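Local coordinates for protein B- and T-lymphocyte attenuator (Mus musculus, PDB 1XAU) that acts as an inhibitory receptor on lymphocytes that binds the herpesvirus entry mediator and dampens antigen receptor signalling through the phosphatases SHP-1 and SHP-2, at residues 66-71 / 79-84. Sequence-based numbering, arbitrary orientation.
Sequences LYTSWE and FVLHFK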
ATOM      1  N   LEU A  66       4.658  -9.913  -6.883  1.00 16.81           N
ATOM      2  CA  LEU A  66       4.056  -8.755  -6.184  1.00 16.71           C
ATOM      3  C   LEU A  66       2.640  -9.207  -5.854  1.00 17.16           C
ATOM      4  O   LEU A  66       1.842  -9.511  -6.805  1.00 17.64           O
ATOM      5  CB  LEU A  66       3.936  -7.558  -7.112  1.00 17.52           C
ATOM      6  CG  LEU A  66       3.621  -6.231  -6.450  1.00 18.40           C
ATOM      7  CD1 LEU A  66       4.625  -5.933  -5.394  1.00 18.17           C
ATOM      8  CD2 LEU A  66       3.583  -5.088  -7.579  1.00 19.24           C
ATOM      9  N   TYR A  67       2.288  -9.226  -4.569  1.00 16.96           N
ATOM     10  CA  TYR A  67       0.963  -9.715  -4.191  1.00 15.74           C
ATOM     11  C   TYR A  67       0.524  -9.020  -2.931  1.00 16.37           C
ATOM     12  O   TYR A  67       1.321  -8.345  -2.287  1.00 14.72           O
ATOM     13  CB  TYR A  67       0.945 -11.272  -4.022  1.00 16.18           C
ATOM     14  CG  TYR A  67       1.810 -11.752  -2.873  1.00 16.54           C
ATOM     15  CD1 TYR A  67       1.247 -11.935  -1.604  1.00 15.26           C
ATOM     16  CD2 TYR A  67       3.152 -12.066  -3.052  1.00 17.60           C
ATOM     17  CE1 TYR A  67       1.988 -12.417  -0.549  1.00 17.40           C
ATOM     18  CE2 TYR A  67       3.941 -12.583  -1.969  1.00 17.87           C
ATOM     19  CZ  TYR A  67       3.360 -12.748  -0.742  1.00 18.79           C
ATOM     20  OH  TYR A  67       4.160 -13.188   0.330  1.00 18.98           O
ATOM     21  N   THR A  68      -0.748  -9.217  -2.547  1.00 15.75           N
ATOM     22  CA  THR A  68      -1.261  -8.521  -1.383  1.00 16.65           C
ATOM     23  C   THR A  68      -1.816  -9.482  -0.360  1.00 18.29           C
ATOM     24  O   THR A  68      -2.067 -10.701  -0.648  1.00 17.99           O
ATOM     25  CB  THR A  68      -2.388  -7.523  -1.760  1.00 15.44           C
ATOM     26  OG1 THR A  68      -3.520  -8.240  -2.276  1.00 16.22           O
ATOM     27  CG2 THR A  68      -1.940  -6.515  -2.885  1.00 13.52           C
ATOM     28  N   SER A  69      -1.970  -8.988   0.855  1.00 18.16           N
ATOM     29  CA  SER A  69      -2.578  -9.826   1.911  1.00 19.15           C
ATOM     30  C   SER A  69      -3.143  -8.880   2.975  1.00 20.64           C
ATOM     31  O   SER A  69      -2.841  -7.656   3.034  1.00 18.94           O
ATOM     32  CB  SER A  69      -1.553 -10.751   2.597  1.00 18.70           C
ATOM     33  OG  SER A  69      -0.706 -10.094   3.524  1.00 19.56           O
ATOM     34  N   TRP A  70      -3.942  -9.468   3.861  1.00 20.88           N
ATOM     35  CA  TRP A  70      -4.470  -8.718   4.983  1.00 23.60           C
ATOM     36  C   TRP A  70      -3.858  -9.323   6.251  1.00 26.63           C
ATOM     37  O   TRP A  70      -3.737 -10.538   6.373  1.00 26.61           O
ATOM     38  CB  TRP A  70      -6.011  -8.771   5.033  1.00 22.67           C
ATOM     39  CG  TRP A  70      -6.648  -7.847   4.137  1.00 21.75           C
ATOM     40  CD1 TRP A  70      -7.049  -8.095   2.873  1.00 22.18           C
ATOM     41  CD2 TRP A  70      -7.065  -6.518   4.452  1.00 21.64           C
ATOM     42  NE1 TRP A  70      -7.729  -7.004   2.376  1.00 22.62           N
ATOM     43  CE2 TRP A  70      -7.748  -6.020   3.331  1.00 21.34           C
ATOM     44  CE3 TRP A  70      -6.937  -5.707   5.585  1.00 20.15           C
ATOM     45  CZ2 TRP A  70      -8.317  -4.738   3.297  1.00 22.86           C
ATOM     46  CZ3 TRP A  70      -7.503  -4.397   5.552  1.00 20.40           C
ATOM     47  CH2 TRP A  70      -8.178  -3.938   4.428  1.00 20.98           C
ATOM     48  N   GLU A  71      -3.415  -8.484   7.182  1.00 29.81           N
ATOM     49  CA  GLU A  71      -2.887  -8.988   8.434  1.00 34.25           C
ATOM     50  C   GLU A  71      -3.821  -8.504   9.543  1.00 37.03           C
ATOM     51  O   GLU A  71      -4.201  -7.320   9.578  1.00 35.68           O
ATOM     52  CB  GLU A  71      -1.483  -8.459   8.701  1.00 35.38           C
ATOM     53  CG  GLU A  71      -0.472  -8.796   7.657  1.00 38.91           C
ATOM     54  CD  GLU A  71       0.953  -8.363   8.076  1.00 41.00           C
ATOM     55  OE1 GLU A  71       1.120  -7.870   9.232  1.00 43.52           O
ATOM     56  OE2 GLU A  71       1.906  -8.518   7.251  1.00 42.35           O
ATOM     57  N   PHE A  79      -3.528  -3.774   5.419  1.00 17.61           N
ATOM     58  CA  PHE A  79      -3.503  -4.294   4.048  1.00 16.68           C
ATOM     59  C   PHE A  79      -2.047  -4.173   3.609  1.00 17.19           C
ATOM     60  O   PHE A  79      -1.452  -3.128   3.754  1.00 17.92           O
ATOM     61  CB  PHE A  79      -4.415  -3.451   3.143  1.00 15.35           C
ATOM     62  CG  PHE A  79      -4.511  -3.949   1.796  1.00 15.88           C
ATOM     63  CD1 PHE A  79      -4.838  -5.277   1.555  1.00 16.91           C
ATOM     64  CD2 PHE A  79      -4.323  -3.059   0.710  1.00 15.97           C
ATOM     65  CE1 PHE A  79      -4.972  -5.750   0.219  1.00 16.74           C
ATOM     66  CE2 PHE A  79      -4.456  -3.504  -0.638  1.00 16.51           C
ATOM     67  CZ  PHE A  79      -4.767  -4.857  -0.873  1.00 18.45           C
ATOM     68  N   VAL A  80      -1.470  -5.246   3.105  1.00 15.31           N
ATOM     69  CA  VAL A  80      -0.063  -5.278   2.813  1.00 15.63           C
ATOM     70  C   VAL A  80       0.272  -5.565   1.363  1.00 14.47           C
ATOM     71  O   VAL A  80      -0.423  -6.366   0.739  1.00 14.81           O
ATOM     72  CB  VAL A  80       0.474  -6.433   3.665  1.00 15.88           C
ATOM     73  CG1 VAL A  80       1.965  -6.486   3.632  1.00 16.08           C
ATOM     74  CG2 VAL A  80      -0.058  -6.231   5.106  1.00 18.20           C
ATOM     75  N   LEU A  81       1.318  -4.931   0.865  1.00 14.39           N
ATOM     76  CA  LEU A  81       1.845  -5.162  -0.486  1.00 13.16           C
ATOM     77  C   LEU A  81       3.176  -5.868  -0.265  1.00 13.62           C
ATOM     78  O   LEU A  81       4.105  -5.315   0.365  1.00 15.33           O
ATOM     79  CB  LEU A  81       1.999  -3.819  -1.226  1.00 12.93           C
ATOM     80  CG  LEU A  81       2.637  -4.003  -2.614  1.00 13.56           C
ATOM     81  CD1 LEU A  81       1.596  -4.747  -3.534  1.00 14.41           C
ATOM     82  CD2 LEU A  81       3.006  -2.615  -3.189  1.00 13.91           C
ATOM     83  N   HIS A  82       3.336  -7.054  -0.853  1.00 13.25           N
ATOM     84  CA  HIS A  82       4.567  -7.862  -0.662  1.00 13.48           C
ATOM     85  C   HIS A  82       5.365  -7.945  -1.952  1.00 14.17           C
ATOM     86  O   HIS A  82       4.820  -8.361  -2.985  1.00 14.40           O
ATOM     87  CB  HIS A  82       4.196  -9.285  -0.341  1.00 15.24           C
ATOM     88  CG  HIS A  82       3.358  -9.431   0.884  1.00 16.18           C
ATOM     89  ND1 HIS A  82       3.896  -9.693   2.116  1.00 17.81           N
ATOM     90  CD2 HIS A  82       2.014  -9.435   1.043  1.00 17.66           C
ATOM     91  CE1 HIS A  82       2.911  -9.852   2.994  1.00 17.59           C
ATOM     92  NE2 HIS A  82       1.762  -9.706   2.372  1.00 17.65           N
ATOM     93  N   PHE A  83       6.624  -7.572  -1.913  1.00 12.87           N
ATOM     94  CA  PHE A  83       7.490  -7.660  -3.075  1.00 14.52           C
ATOM     95  C   PHE A  83       8.359  -8.922  -2.840  1.00 15.26           C
ATOM     96  O   PHE A  83       9.114  -9.004  -1.827  1.00 16.16           O
ATOM     97  CB  PHE A  83       8.445  -6.456  -3.123  1.00 13.67           C
ATOM     98  CG  PHE A  83       7.754  -5.124  -3.246  1.00 15.62           C
ATOM     99  CD1 PHE A  83       7.700  -4.506  -4.497  1.00 15.22           C
ATOM    100  CD2 PHE A  83       7.178  -4.503  -2.145  1.00 16.16           C
ATOM    101  CE1 PHE A  83       7.064  -3.238  -4.641  1.00 16.70           C
ATOM    102  CE2 PHE A  83       6.514  -3.230  -2.277  1.00 17.25           C
ATOM    103  CZ  PHE A  83       6.479  -2.615  -3.559  1.00 16.62           C
ATOM    104  N   LYS A  84       8.312  -9.861  -3.780  1.00 16.38           N
ATOM    105  CA  LYS A  84       8.984 -11.149  -3.647  1.00 17.93           C
ATOM    106  C   LYS A  84       9.729 -11.493  -4.925  1.00 18.22           C
ATOM    107  O   LYS A  84       9.213 -12.260  -5.765  1.00 17.38           O
ATOM    108  CB  LYS A  84       7.912 -12.229  -3.395  1.00 20.01           C
ATOM    109  CG  LYS A  84       8.479 -13.650  -3.108  1.00 22.46           C
ATOM    110  CD  LYS A  84       7.386 -14.645  -2.668  1.00 26.34           C
ATOM    111  CE  LYS A  84       7.957 -16.129  -2.689  1.00 28.09           C
ATOM    112  NZ  LYS A  84       7.269 -17.072  -1.657  1.00 31.30           N
TER
HETATM  113  O   HOH W   1       4.229 -16.387  -0.710  1.00 40.40           O
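Ser69 OG and His82 NE2 are hydrogen-bonded at 2.8 Å, and the hydroxyl lies in the plane of the imidazole, at its edge. Either atom could be the donor. Ser69 OG stands between its own backbone N and carbonyl carbon, and from there meets NE2. The bond helps to hold the turn of the imidazole, which also has neighbours on both faces. Tyr67 CE1 approaches one face, 3.4 Å from His82 CD2, with the ring planes at 14° but slid so far apart that the rings barely overlap. Val80 CG1 sits over the opposite face, toward the rim. With the rings offset in this way, His82 CB lies over the phenol face, 3.7 Å from the Tyr67 ring centroid, as a CH-pi contact. A water accepts from Lys84 NZ and makes a weak bond with Tyr67 OH.

Strands 66-71 and 79-83 form an antiparallel hairpin at one margin of an immunoglobulin-like beta sandwich. Tyr67 with His82 and Ser69 with Val80 are the hydrogen-bonded pairs, each joined by two backbone bonds. Strand 66-71 is the outermost of its sheet, and strand 32-39 flanks the other side of 79-83. Beside Ser69 and Val80, Glu71 CG touches Val80 CG2 at 3.6 Å, while Glu71 OE1 makes a salt bridge with Arg74.

Leu66, Thr68, Trp70, Phe79, Leu81 and Phe83 occupy the other face, where Trp49 and Val47 of the second sheet meet several of them. Phe79 CB stands over the six-membered ring of Trp70, 3.9 Å from its centroid and 6° off the normal. Phe79 CG is anti to the backbone N (chi1 -176°). Phe79 CZ lies 3.7 Å from Thr68 CB. At the far end, Leu66 CD1 lies over the face of Phe83 and meets Leu81 CD1 at 3.7 Å.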